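Local coordinates for 3-oxoacyl-[acyl-carrier-protein] synthase 3 (PDB 4EWP), which probably catalyses the first condensation of fatty acid synthesis, condensing the acetyl group of acetyl-CoA with malonyl-ACP, with release of carbon dioxide, at residues W246-L259 with L332-V346. Residues are numbered along the deposited sequence; the frame is centred on the assembly and turned at random.
Sequences WAVWSMAKVAREAL and LQIGFGAGLVYGAQV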
ATOM      1  N   TRP A 246       1.401  20.751  14.219  1.00 29.20           N
ATOM      2  CA  TRP A 246       1.738  20.358  12.849  1.00 28.42           C
ATOM      3  C   TRP A 246       0.505  20.459  11.940  1.00 27.94           C
ATOM      4  O   TRP A 246       0.528  21.112  10.891  1.00 28.24           O
ATOM      5  CB  TRP A 246       2.329  18.933  12.864  1.00 25.80           C
ATOM      6  CG  TRP A 246       2.604  18.322  11.528  1.00 22.51           C
ATOM      7  CD1 TRP A 246       3.656  18.595  10.706  1.00 20.90           C
ATOM      8  CD2 TRP A 246       1.833  17.299  10.869  1.00 20.25           C
ATOM      9  NE1 TRP A 246       3.576  17.824   9.567  1.00 23.85           N
ATOM     10  CE2 TRP A 246       2.467  17.023   9.644  1.00 20.64           C
ATOM     11  CE3 TRP A 246       0.671  16.596  11.199  1.00 18.29           C
ATOM     12  CZ2 TRP A 246       1.979  16.080   8.748  1.00 24.72           C
ATOM     13  CZ3 TRP A 246       0.181  15.668  10.313  1.00 20.11           C
ATOM     14  CH2 TRP A 246       0.839  15.408   9.102  1.00 24.04           C
ATOM     15  N   ALA A 247      -0.578  19.819  12.366  1.00 29.20           N
ATOM     16  CA  ALA A 247      -1.813  19.750  11.585  1.00 28.70           C
ATOM     17  C   ALA A 247      -2.296  21.102  11.082  1.00 32.95           C
ATOM     18  O   ALA A 247      -2.840  21.210   9.979  1.00 37.81           O
ATOM     19  CB  ALA A 247      -2.913  19.095  12.408  1.00 25.07           C
ATOM     20  N   VAL A 248      -2.133  22.125  11.913  1.00 30.26           N
ATOM     21  CA  VAL A 248      -2.641  23.454  11.606  1.00 31.45           C
ATOM     22  C   VAL A 248      -1.594  24.325  10.920  1.00 32.95           C
ATOM     23  O   VAL A 248      -1.803  24.773   9.802  1.00 33.16           O
ATOM     24  CB  VAL A 248      -3.125  24.181  12.887  1.00 35.80           C
ATOM     25  CG1 VAL A 248      -3.484  25.628  12.574  1.00 37.06           C
ATOM     26  CG2 VAL A 248      -4.308  23.448  13.498  1.00 34.99           C
ATOM     27  N   TRP A 249      -0.468  24.556  11.592  1.00 32.70           N
ATOM     28  CA  TRP A 249       0.515  25.537  11.133  1.00 34.79           C
ATOM     29  C   TRP A 249       1.442  25.013  10.037  1.00 40.40           C
ATOM     30  O   TRP A 249       1.953  25.792   9.231  1.00 45.94           O
ATOM     31  CB  TRP A 249       1.315  26.058  12.325  1.00 40.30           C
ATOM     32  CG  TRP A 249       0.408  26.338  13.484  1.00 41.13           C
ATOM     33  CD1 TRP A 249       0.256  25.583  14.610  1.00 43.21           C
ATOM     34  CD2 TRP A 249      -0.524  27.409  13.596  1.00 37.02           C
ATOM     35  NE1 TRP A 249      -0.694  26.132  15.429  1.00 40.94           N
ATOM     36  CE2 TRP A 249      -1.193  27.256  14.827  1.00 40.19           C
ATOM     37  CE3 TRP A 249      -0.854  28.494  12.780  1.00 38.07           C
ATOM     38  CZ2 TRP A 249      -2.170  28.144  15.265  1.00 41.61           C
ATOM     39  CZ3 TRP A 249      -1.819  29.375  13.217  1.00 42.36           C
ATOM     40  CH2 TRP A 249      -2.467  29.195  14.449  1.00 42.55           C
ATOM     41  N   SER A 250       1.649  23.698   9.987  1.00 31.81           N
ATOM     42  CA  SER A 250       2.432  23.122   8.902  1.00 26.98           C
ATOM     43  C   SER A 250       1.571  22.838   7.668  1.00 26.10           C
ATOM     44  O   SER A 250       1.929  23.196   6.544  1.00 25.13           O
ATOM     45  CB  SER A 250       3.150  21.855   9.369  1.00 28.69           C
ATOM     46  OG  SER A 250       4.296  22.200  10.123  1.00 30.90           O
ATOM     47  N   MET A 251       0.429  22.200   7.886  1.00 22.64           N
ATOM     48  CA  MET A 251      -0.481  21.905   6.801  1.00 20.63           C
ATOM     49  C   MET A 251      -1.042  23.167   6.147  1.00 21.42           C
ATOM     50  O   MET A 251      -1.384  23.154   4.973  1.00 27.89           O
ATOM     51  CB  MET A 251      -1.592  20.971   7.269  1.00 20.86           C
ATOM     52  CG  MET A 251      -1.075  19.572   7.636  1.00 26.42           C
ATOM     53  SD  MET A 251      -0.204  18.702   6.299  1.00 29.44           S
ATOM     54  CE  MET A 251       1.519  19.079   6.619  1.00 19.35           C
ATOM     55  N   ALA A 252      -1.117  24.266   6.882  1.00 24.86           N
ATOM     56  CA  ALA A 252      -1.606  25.487   6.262  1.00 24.63           C
ATOM     57  C   ALA A 252      -0.658  25.901   5.135  1.00 23.90           C
ATOM     58  O   ALA A 252      -1.090  26.427   4.119  1.00 29.02           O
ATOM     59  CB  ALA A 252      -1.788  26.599   7.279  1.00 23.73           C
ATOM     60  N   LYS A 253       0.629  25.630   5.297  1.00 27.72           N
ATOM     61  CA  LYS A 253       1.605  25.962   4.259  1.00 31.28           C
ATOM     62  C   LYS A 253       1.412  25.037   3.066  1.00 30.83           C
ATOM     63  O   LYS A 253       1.515  25.464   1.915  1.00 30.73           O
ATOM     64  CB  LYS A 253       3.035  25.849   4.794  1.00 34.80           C
ATOM     65  CG  LYS A 253       3.256  26.615   6.094  1.00 46.85           C
ATOM     66  CD  LYS A 253       4.720  26.606   6.524  1.00 51.98           C
ATOM     67  CE  LYS A 253       4.900  27.302   7.863  1.00 53.48           C
ATOM     68  NZ  LYS A 253       6.338  27.469   8.196  1.00 55.11           N
ATOM     69  N   VAL A 254       1.126  23.767   3.348  1.00 26.42           N
ATOM     70  CA  VAL A 254       0.849  22.801   2.294  1.00 26.40           C
ATOM     71  C   VAL A 254      -0.392  23.250   1.501  1.00 26.96           C
ATOM     72  O   VAL A 254      -0.391  23.275   0.265  1.00 22.25           O
ATOM     73  CB  VAL A 254       0.642  21.377   2.871  1.00 23.60           C
ATOM     74  CG1 VAL A 254       0.214  20.385   1.773  1.00 18.20           C
ATOM     75  CG2 VAL A 254       1.910  20.893   3.584  1.00 24.91           C
ATOM     76  N   ALA A 255      -1.444  23.627   2.212  1.00 25.12           N
ATOM     77  CA  ALA A 255      -2.664  24.068   1.539  1.00 28.45           C
ATOM     78  C   ALA A 255      -2.413  25.288   0.644  1.00 26.53           C
ATOM     79  O   ALA A 255      -2.880  25.349  -0.496  1.00 27.85           O
ATOM     80  CB  ALA A 255      -3.756  24.359   2.558  1.00 31.57           C
ATOM     81  N   ARG A 256      -1.676  26.265   1.151  1.00 22.15           N
ATOM     82  CA  ARG A 256      -1.381  27.444   0.341  1.00 28.63           C
ATOM     83  C   ARG A 256      -0.536  27.037  -0.862  1.00 31.75           C
ATOM     84  O   ARG A 256      -0.718  27.545  -1.969  1.00 31.18           O
ATOM     85  CB  ARG A 256      -0.704  28.552   1.160  1.00 30.89           C
ATOM     86  CG  ARG A 256      -1.677  29.274   2.114  1.00 38.87           C
ATOM     87  CD  ARG A 256      -1.032  30.455   2.863  1.00 41.06           C
ATOM     88  NE  ARG A 256      -0.020  29.998   3.815  1.00 45.56           N
ATOM     89  CZ  ARG A 256      -0.146  30.047   5.140  1.00 46.29           C
ATOM     90  NH1 ARG A 256      -1.245  30.561   5.698  1.00 44.44           N
ATOM     91  NH2 ARG A 256       0.840  29.594   5.907  1.00 43.31           N
ATOM     92  N   GLU A 257       0.376  26.098  -0.650  1.00 30.73           N
ATOM     93  CA  GLU A 257       1.167  25.601  -1.753  1.00 33.01           C
ATOM     94  C   GLU A 257       0.271  24.906  -2.802  1.00 27.77           C
ATOM     95  O   GLU A 257       0.431  25.121  -4.003  1.00 20.02           O
ATOM     96  CB  GLU A 257       2.250  24.668  -1.231  1.00 39.17           C
ATOM     97  CG  GLU A 257       3.427  24.498  -2.169  1.00 49.21           C
ATOM     98  CD  GLU A 257       4.540  23.673  -1.544  1.00 54.37           C
ATOM     99  OE1 GLU A 257       4.761  23.816  -0.313  1.00 58.14           O
ATOM    100  OE2 GLU A 257       5.178  22.887  -2.284  1.00 48.91           O
ATOM    101  N   ALA A 258      -0.673  24.085  -2.342  1.00 21.60           N
ATOM    102  CA  ALA A 258      -1.600  23.404  -3.242  1.00 21.23           C
ATOM    103  C   ALA A 258      -2.432  24.427  -4.029  1.00 21.46           C
ATOM    104  O   ALA A 258      -2.543  24.353  -5.251  1.00 24.00           O
ATOM    105  CB  ALA A 258      -2.501  22.423  -2.460  1.00 17.27           C
ATOM    106  N   LEU A 259      -2.996  25.403  -3.340  1.00 25.90           N
ATOM    107  CA  LEU A 259      -3.697  26.485  -4.027  1.00 24.72           C
ATOM    108  C   LEU A 259      -2.793  27.157  -5.067  1.00 27.61           C
ATOM    109  O   LEU A 259      -3.208  27.383  -6.207  1.00 29.41           O
ATOM    110  CB  LEU A 259      -4.195  27.535  -3.027  1.00 26.75           C
ATOM    111  CG  LEU A 259      -5.265  27.122  -2.009  1.00 25.77           C
ATOM    112  CD1 LEU A 259      -5.492  28.251  -1.027  1.00 23.78           C
ATOM    113  CD2 LEU A 259      -6.582  26.736  -2.681  1.00 28.77           C
ATOM    114  N   LEU A 332     -10.718  22.396  -2.098  1.00 31.39           N
ATOM    115  CA  LEU A 332      -9.385  22.067  -1.612  1.00 25.23           C
ATOM    116  C   LEU A 332      -9.527  20.891  -0.654  1.00 21.99           C
ATOM    117  O   LEU A 332     -10.277  20.968   0.326  1.00 22.96           O
ATOM    118  CB  LEU A 332      -8.761  23.266  -0.882  1.00 27.53           C
ATOM    119  CG  LEU A 332      -7.436  23.090  -0.131  1.00 26.49           C
ATOM    120  CD1 LEU A 332      -6.321  22.721  -1.097  1.00 27.40           C
ATOM    121  CD2 LEU A 332      -7.093  24.360   0.596  1.00 28.24           C
ATOM    122  N   GLN A 333      -8.832  19.799  -0.938  1.00 19.12           N
ATOM    123  CA  GLN A 333      -8.830  18.657  -0.030  1.00 20.07           C
ATOM    124  C   GLN A 333      -7.416  18.421   0.419  1.00 21.52           C
ATOM    125  O   GLN A 333      -6.478  18.516  -0.377  1.00 23.98           O
ATOM    126  CB  GLN A 333      -9.396  17.405  -0.692  1.00 20.32           C
ATOM    127  CG  GLN A 333      -8.769  17.119  -2.023  1.00 20.34           C
ATOM    128  CD  GLN A 333      -9.408  15.922  -2.684  1.00 24.75           C
ATOM    129  OE1 GLN A 333     -10.629  15.725  -2.594  1.00 25.46           O
ATOM    130  NE2 GLN A 333      -8.584  15.094  -3.338  1.00 17.40           N
ATOM    131  N   ILE A 334      -7.257  18.137   1.703  1.00 18.07           N
ATOM    132  CA  ILE A 334      -5.928  17.982   2.258  1.00 20.67           C
ATOM    133  C   ILE A 334      -6.005  17.030   3.436  1.00 22.62           C
ATOM    134  O   ILE A 334      -6.755  17.272   4.388  1.00 21.11           O
ATOM    135  CB  ILE A 334      -5.345  19.341   2.685  1.00 22.98           C
ATOM    136  CG1 ILE A 334      -3.970  19.152   3.327  1.00 19.40           C
ATOM    137  CG2 ILE A 334      -6.285  20.058   3.665  1.00 21.00           C
ATOM    138  CD1 ILE A 334      -3.213  20.462   3.485  1.00 17.50           C
ATOM    139  N   GLY A 335      -5.268  15.924   3.339  1.00 21.33           N
ATOM    140  CA  GLY A 335      -5.223  14.923   4.391  1.00 18.46           C
ATOM    141  C   GLY A 335      -3.836  14.817   4.997  1.00 21.04           C
ATOM    142  O   GLY A 335      -2.849  15.152   4.343  1.00 21.13           O
ATOM    143  N   PHE A 336      -3.764  14.330   6.236  1.00 18.49           N
ATOM    144  CA  PHE A 336      -2.539  14.339   7.009  1.00 16.24           C
ATOM    145  C   PHE A 336      -2.632  13.328   8.145  1.00 19.71           C
ATOM    146  O   PHE A 336      -3.629  13.297   8.869  1.00 19.00           O
ATOM    147  CB  PHE A 336      -2.247  15.748   7.555  1.00 20.12           C
ATOM    148  CG  PHE A 336      -3.475  16.477   8.092  1.00 20.80           C
ATOM    149  CD1 PHE A 336      -3.784  16.441   9.445  1.00 22.67           C
ATOM    150  CD2 PHE A 336      -4.292  17.213   7.246  1.00 17.80           C
ATOM    151  CE1 PHE A 336      -4.894  17.100   9.946  1.00 21.96           C
ATOM    152  CE2 PHE A 336      -5.411  17.879   7.732  1.00 22.63           C
ATOM    153  CZ  PHE A 336      -5.710  17.823   9.087  1.00 26.28           C
ATOM    154  N   GLY A 337      -1.605  12.489   8.303  1.00 18.97           N
ATOM    155  CA  GLY A 337      -1.601  11.543   9.407  1.00 18.63           C
ATOM    156  C   GLY A 337      -0.276  10.868   9.706  1.00 16.30           C
ATOM    157  O   GLY A 337       0.781  11.372   9.323  1.00 17.26           O
ATOM    158  N   ALA A 338      -0.348   9.727  10.397  1.00 16.20           N
ATOM    159  CA  ALA A 338       0.831   8.993  10.871  1.00 17.64           C
ATOM    160  C   ALA A 338       1.897   8.804   9.779  1.00 18.33           C
ATOM    161  O   ALA A 338       1.586   8.473   8.634  1.00 17.55           O
ATOM    162  CB  ALA A 338       0.414   7.645  11.449  1.00 14.43           C
ATOM    163  N   GLY A 339       3.157   9.026  10.130  1.00 18.02           N
ATOM    164  CA  GLY A 339       4.222   8.917   9.151  1.00 17.48           C
ATOM    165  C   GLY A 339       5.462   9.712   9.510  1.00 25.46           C
ATOM    166  O   GLY A 339       6.535   9.135   9.727  1.00 24.70           O
ATOM    167  N   LEU A 340       5.334  11.038   9.560  1.00 24.31           N
ATOM    168  CA  LEU A 340       4.099  11.730   9.228  1.00 20.19           C
ATOM    169  C   LEU A 340       3.972  11.823   7.701  1.00 23.84           C
ATOM    170  O   LEU A 340       4.976  11.872   6.994  1.00 21.99           O
ATOM    171  CB  LEU A 340       4.122  13.126   9.852  1.00 20.86           C
ATOM    172  CG  LEU A 340       4.037  13.247  11.386  1.00 19.84           C
ATOM    173  CD1 LEU A 340       4.460  14.636  11.876  1.00 23.24           C
ATOM    174  CD2 LEU A 340       2.629  12.927  11.866  1.00 16.26           C
ATOM    175  N   VAL A 341       2.742  11.823   7.195  1.00 22.50           N
ATOM    176  CA  VAL A 341       2.506  12.012   5.765  1.00 21.54           C
ATOM    177  C   VAL A 341       1.343  12.975   5.520  1.00 19.97           C
ATOM    178  O   VAL A 341       0.467  13.137   6.373  1.00 16.84           O
ATOM    179  CB  VAL A 341       2.234  10.676   5.024  1.00 18.11           C
ATOM    180  CG1 VAL A 341       3.472   9.779   5.056  1.00 13.72           C
ATOM    181  CG2 VAL A 341       1.005   9.962   5.608  1.00 17.08           C
ATOM    182  N   TYR A 342       1.342  13.603   4.345  1.00 21.09           N
ATOM    183  CA  TYR A 342       0.276  14.516   3.948  1.00 18.93           C
ATOM    184  C   TYR A 342       0.090  14.551   2.431  1.00 21.84           C
ATOM    185  O   TYR A 342       1.020  14.286   1.680  1.00 26.30           O
ATOM    186  CB  TYR A 342       0.592  15.925   4.428  1.00 16.74           C
ATOM    187  CG  TYR A 342       1.898  16.476   3.896  1.00 19.61           C
ATOM    188  CD1 TYR A 342       3.066  16.411   4.649  1.00 21.98           C
ATOM    189  CD2 TYR A 342       1.964  17.061   2.641  1.00 24.85           C
ATOM    190  CE1 TYR A 342       4.262  16.924   4.167  1.00 21.59           C
ATOM    191  CE2 TYR A 342       3.149  17.572   2.151  1.00 26.90           C
ATOM    192  CZ  TYR A 342       4.295  17.498   2.916  1.00 25.65           C
ATOM    193  OH  TYR A 342       5.470  18.014   2.416  1.00 32.93           O
ATOM    194  N   GLY A 343      -1.108  14.917   1.992  1.00 20.42           N
ATOM    195  CA  GLY A 343      -1.387  15.079   0.577  1.00 22.21           C
ATOM    196  C   GLY A 343      -2.520  16.076   0.359  1.00 24.72           C
ATOM    197  O   GLY A 343      -3.476  16.116   1.150  1.00 22.90           O
ATOM    198  N   ALA A 344      -2.408  16.884  -0.698  1.00 22.28           N
ATOM    199  CA  ALA A 344      -3.426  17.879  -1.013  1.00 21.09           C
ATOM    200  C   ALA A 344      -3.611  18.098  -2.512  1.00 23.47           C
ATOM    201  O   ALA A 344      -2.650  18.013  -3.283  1.00 24.20           O
ATOM    202  CB  ALA A 344      -3.094  19.219  -0.331  1.00 14.91           C
ATOM    203  N   GLN A 345      -4.845  18.423  -2.898  1.00 21.89           N
ATOM    204  CA  GLN A 345      -5.189  18.792  -4.272  1.00 20.29           C
ATOM    205  C   GLN A 345      -6.343  19.774  -4.279  1.00 21.15           C
ATOM    206  O   GLN A 345      -7.165  19.795  -3.361  1.00 21.04           O
ATOM    207  CB  GLN A 345      -5.650  17.570  -5.081  1.00 18.06           C
ATOM    208  CG  GLN A 345      -4.649  16.480  -5.227  1.00 20.02           C
ATOM    209  CD  GLN A 345      -4.826  15.379  -4.200  1.00 20.18           C
ATOM    210  OE1 GLN A 345      -5.776  15.375  -3.411  1.00 17.95           O
ATOM    211  NE2 GLN A 345      -3.906  14.428  -4.211  1.00 21.76           N
ATOM    212  N   VAL A 346      -6.435  20.562  -5.336  1.00 24.02           N
ATOM    213  CA  VAL A 346      -7.687  21.243  -5.625  1.00 25.29           C
ATOM    214  C   VAL A 346      -8.437  20.396  -6.655  1.00 25.45           C
ATOM    215  O   VAL A 346      -7.859  19.931  -7.653  1.00 21.39           O
ATOM    216  CB  VAL A 346      -7.462  22.671  -6.122  1.00 28.70           C
ATOM    217  CG1 VAL A 346      -8.771  23.281  -6.592  1.00 26.69           C
ATOM    218  CG2 VAL A 346      -6.824  23.523  -4.999  1.00 18.95           C
TER
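Helix segment 246-259 runs along the hairpin 332-346, its axis 7.8 Å from that of strand 341-346 and inclined 34° to it, and the two segments share no hydrogen bond. Trp246 fills the end nearest the turn. With CG anti to the backbone N (chi1 174°), its indole enters between Leu340 and Met251: Leu340 CD1 sits over one face, 3.8 Å from the centroid of the five-membered ring, Met251 CE covers the opposite face toward the rim, and the leading CH2 reaches Phe336 CB at 3.5 Å. Replaced by alanine, this position would probably open a gap beside Leu340 CD1 and strip the Met251 methyl of its cover on the indole side. Bent at chi2 and chi3, Met251 puts SD 3.4 Å from Tyr342 CB and obliquely beside the Tyr342 and Phe336 rings, a double Met-aromatic contact. Val254 CG2 then lies over a face of the tyrosine ring in a CH-pi contact. Ala258 CB meets Ala344 CB at 3.9 Å, two small residues letting helix and strand come close, and Leu259, on Leu332 and Val346, closes the end. A helix on a mixed five-stranded sheet is one layer of the α-β-α-β-α thiolase fold; Phe336 stacks edge-to-face with the predicted catalytic His275, so this core borders the active site.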